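Local structure of glutathione S-transferase (4ISD) at residues 154-157 with 158-161. The protein binds glutathione and, as a glutathione S-transferase homolog, probably catalyses its conjugation to electrophilic substrates. Sequence-based numbering, arbitrary orientation.
Sequences LIDD and ERYG
Arg-159, the last residue of a type I beta turn that starts at Asp-156, sends its side chain back past Asp-156 to Leu-154 and shows how one long side chain can close a loop onto the end of the helix before it. The turn itself is held by the hydrogen bond from Arg-159 N to Asp-156 O, 3.0 Å long and fairly straight at 162°. Bent at its third torsion (chi3 -51°), the arginine chain brings NH2 to Leu-154 O in a hydrogen bond of 2.8 Å, itself bent to 142° at the hydrogen. This carbonyl, at the last residue of helix 139-154, lies near the guanidinium plane, whereas the donor stands above the carbonyl plane. A second hydrogen bond, from NE to Val-162 O, fixes the rotation of the group, and Asp-156 CB lies over one of its faces.

The solvent side, where Glu-158 is exposed, is looser. Asp-156 OD2 stands 3.9 Å from Arg-159 NH1, well out of the guanidinium plane, a long salt bridge resting on charge alone. The Glu-158 side chain runs alongside Asp-156, and OE1 comes within 4.6 Å of OD2; the nearby arginine probably eases this repulsion.

Leu-154 packs on Leu-57 of the second subunit. Asp-157 forms a salt bridge to Arg-193, tying the loop to helix 189-199, and Ile-155 turns into the interior, against Phe-173 and Leu-177 of helix 168-177 and Val-191 and Tyr-194 of helix 189-199.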
ATOM      1  N   LEU A 154     -10.716  17.063  -1.456  1.00 45.02           N
ATOM      2  CA  LEU A 154      -9.537  16.941  -2.320  1.00 40.30           C
ATOM      3  C   LEU A 154      -9.781  17.342  -3.763  1.00 41.72           C
ATOM      4  O   LEU A 154      -8.845  17.683  -4.483  1.00 47.10           O
ATOM      5  CB  LEU A 154      -9.030  15.495  -2.326  1.00 41.71           C
ATOM      6  CG  LEU A 154      -8.606  14.829  -1.023  1.00 40.86           C
ATOM      7  CD1 LEU A 154      -8.215  13.383  -1.309  1.00 38.40           C
ATOM      8  CD2 LEU A 154      -7.457  15.581  -0.370  1.00 42.36           C
ATOM      9  N   ILE A 155     -11.032  17.264  -4.202  1.00 44.89           N
ATOM     10  CA  ILE A 155     -11.373  17.623  -5.574  1.00 45.35           C
ATOM     11  C   ILE A 155     -11.832  19.074  -5.699  1.00 45.77           C
ATOM     12  O   ILE A 155     -12.721  19.517  -4.972  1.00 50.09           O
ATOM     13  CB  ILE A 155     -12.467  16.712  -6.122  1.00 44.94           C
ATOM     14  CG1 ILE A 155     -11.998  15.264  -6.079  1.00 41.40           C
ATOM     15  CG2 ILE A 155     -12.845  17.133  -7.545  1.00 45.15           C
ATOM     16  CD1 ILE A 155     -13.119  14.250  -6.212  1.00 46.91           C
ATOM     17  N   ASP A 156     -11.214  19.811  -6.615  1.00 43.38           N
ATOM     18  CA  ASP A 156     -11.630  21.184  -6.893  1.00 47.85           C
ATOM     19  C   ASP A 156     -11.686  21.412  -8.407  1.00 46.76           C
ATOM     20  O   ASP A 156     -10.849  20.892  -9.141  1.00 42.38           O
ATOM     21  CB  ASP A 156     -10.684  22.192  -6.234  1.00 56.33           C
ATOM     22  CG  ASP A 156     -11.358  23.538  -5.967  1.00 76.98           C
ATOM     23  OD1 ASP A 156     -12.508  23.548  -5.469  1.00 83.55           O
ATOM     24  OD2 ASP A 156     -10.743  24.590  -6.258  1.00 84.83           O
ATOM     25  N   ASP A 157     -12.664  22.176  -8.884  1.00 55.80           N
ATOM     26  CA  ASP A 157     -12.757  22.420 -10.325  1.00 56.57           C
ATOM     27  C   ASP A 157     -11.519  23.129 -10.899  1.00 57.81           C
ATOM     28  O   ASP A 157     -11.175  22.922 -12.061  1.00 57.09           O
ATOM     29  CB  ASP A 157     -14.074  23.107 -10.713  1.00 52.87           C
ATOM     30  CG  ASP A 157     -15.241  22.118 -10.801  1.00 60.59           C
ATOM     31  OD1 ASP A 157     -14.984  20.959 -11.175  1.00 71.73           O
ATOM     32  OD2 ASP A 157     -16.403  22.471 -10.492  1.00 57.28           O
ATOM     33  N   GLU A 158     -10.810  23.895 -10.070  1.00 60.39           N
ATOM     34  CA  GLU A 158      -9.579  24.557 -10.513  1.00 65.47           C
ATOM     35  C   GLU A 158      -8.361  23.633 -10.649  1.00 61.18           C
ATOM     36  O   GLU A 158      -7.325  24.062 -11.150  1.00 68.38           O
ATOM     37  CB  GLU A 158      -9.208  25.712  -9.578  1.00 72.82           C
ATOM     38  CG  GLU A 158     -10.286  26.753  -9.363  1.00 78.97           C
ATOM     39  CD  GLU A 158      -9.777  27.934  -8.564  1.00 88.84           C
ATOM     40  OE1 GLU A 158      -8.547  28.023  -8.356  1.00 87.68           O
ATOM     41  OE2 GLU A 158     -10.601  28.776  -8.147  1.00 96.17           O
ATOM     42  N   ARG A 159      -8.458  22.391 -10.186  1.00 53.38           N
ATOM     43  CA  ARG A 159      -7.325  21.464 -10.287  1.00 53.99           C
ATOM     44  C   ARG A 159      -7.708  20.210 -11.074  1.00 51.79           C
ATOM     45  O   ARG A 159      -8.729  19.584 -10.798  1.00 55.96           O
ATOM     46  CB  ARG A 159      -6.804  21.047  -8.893  1.00 52.91           C
ATOM     47  CG  ARG A 159      -6.181  22.166  -8.066  1.00 51.43           C
ATOM     48  CD  ARG A 159      -5.537  21.650  -6.779  1.00 49.09           C
ATOM     49  NE  ARG A 159      -6.416  20.793  -5.979  1.00 47.36           N
ATOM     50  CZ  ARG A 159      -7.396  21.243  -5.191  1.00 54.48           C
ATOM     51  NH1 ARG A 159      -7.642  22.555  -5.105  1.00 59.29           N
ATOM     52  NH2 ARG A 159      -8.147  20.377  -4.501  1.00 41.37           N
ATOM     53  N   TYR A 160      -6.878  19.824 -12.033  1.00 43.37           N
ATOM     54  CA  TYR A 160      -7.215  18.689 -12.879  1.00 40.35           C
ATOM     55  C   TYR A 160      -7.221  17.385 -12.087  1.00 40.51           C
ATOM     56  O   TYR A 160      -8.176  16.605 -12.163  1.00 33.79           O
ATOM     57  CB  TYR A 160      -6.261  18.595 -14.070  1.00 38.85           C
ATOM     58  CG  TYR A 160      -6.468  17.347 -14.889  1.00 39.43           C
ATOM     59  CD1 TYR A 160      -7.415  17.307 -15.905  1.00 39.50           C
ATOM     60  CD2 TYR A 160      -5.730  16.206 -14.639  1.00 38.26           C
ATOM     61  CE1 TYR A 160      -7.613  16.161 -16.654  1.00 34.36           C
ATOM     62  CE2 TYR A 160      -5.921  15.062 -15.373  1.00 44.78           C
ATOM     63  CZ  TYR A 160      -6.860  15.047 -16.380  1.00 47.12           C
ATOM     64  OH  TYR A 160      -7.039  13.903 -17.112  1.00 59.75           O
ATOM     65  N   GLY A 161      -6.134  17.143 -11.355  1.00 44.97           N
ATOM     66  CA  GLY A 161      -6.053  16.026 -10.426  1.00 37.14           C
ATOM     67  C   GLY A 161      -6.241  16.561  -9.015  1.00 41.62           C
ATOM     68  O   GLY A 161      -6.360  17.776  -8.825  1.00 54.31           O
TER
HETATM   69  O   HOH W   1      -9.397  18.775  -8.044  1.00 37.79           O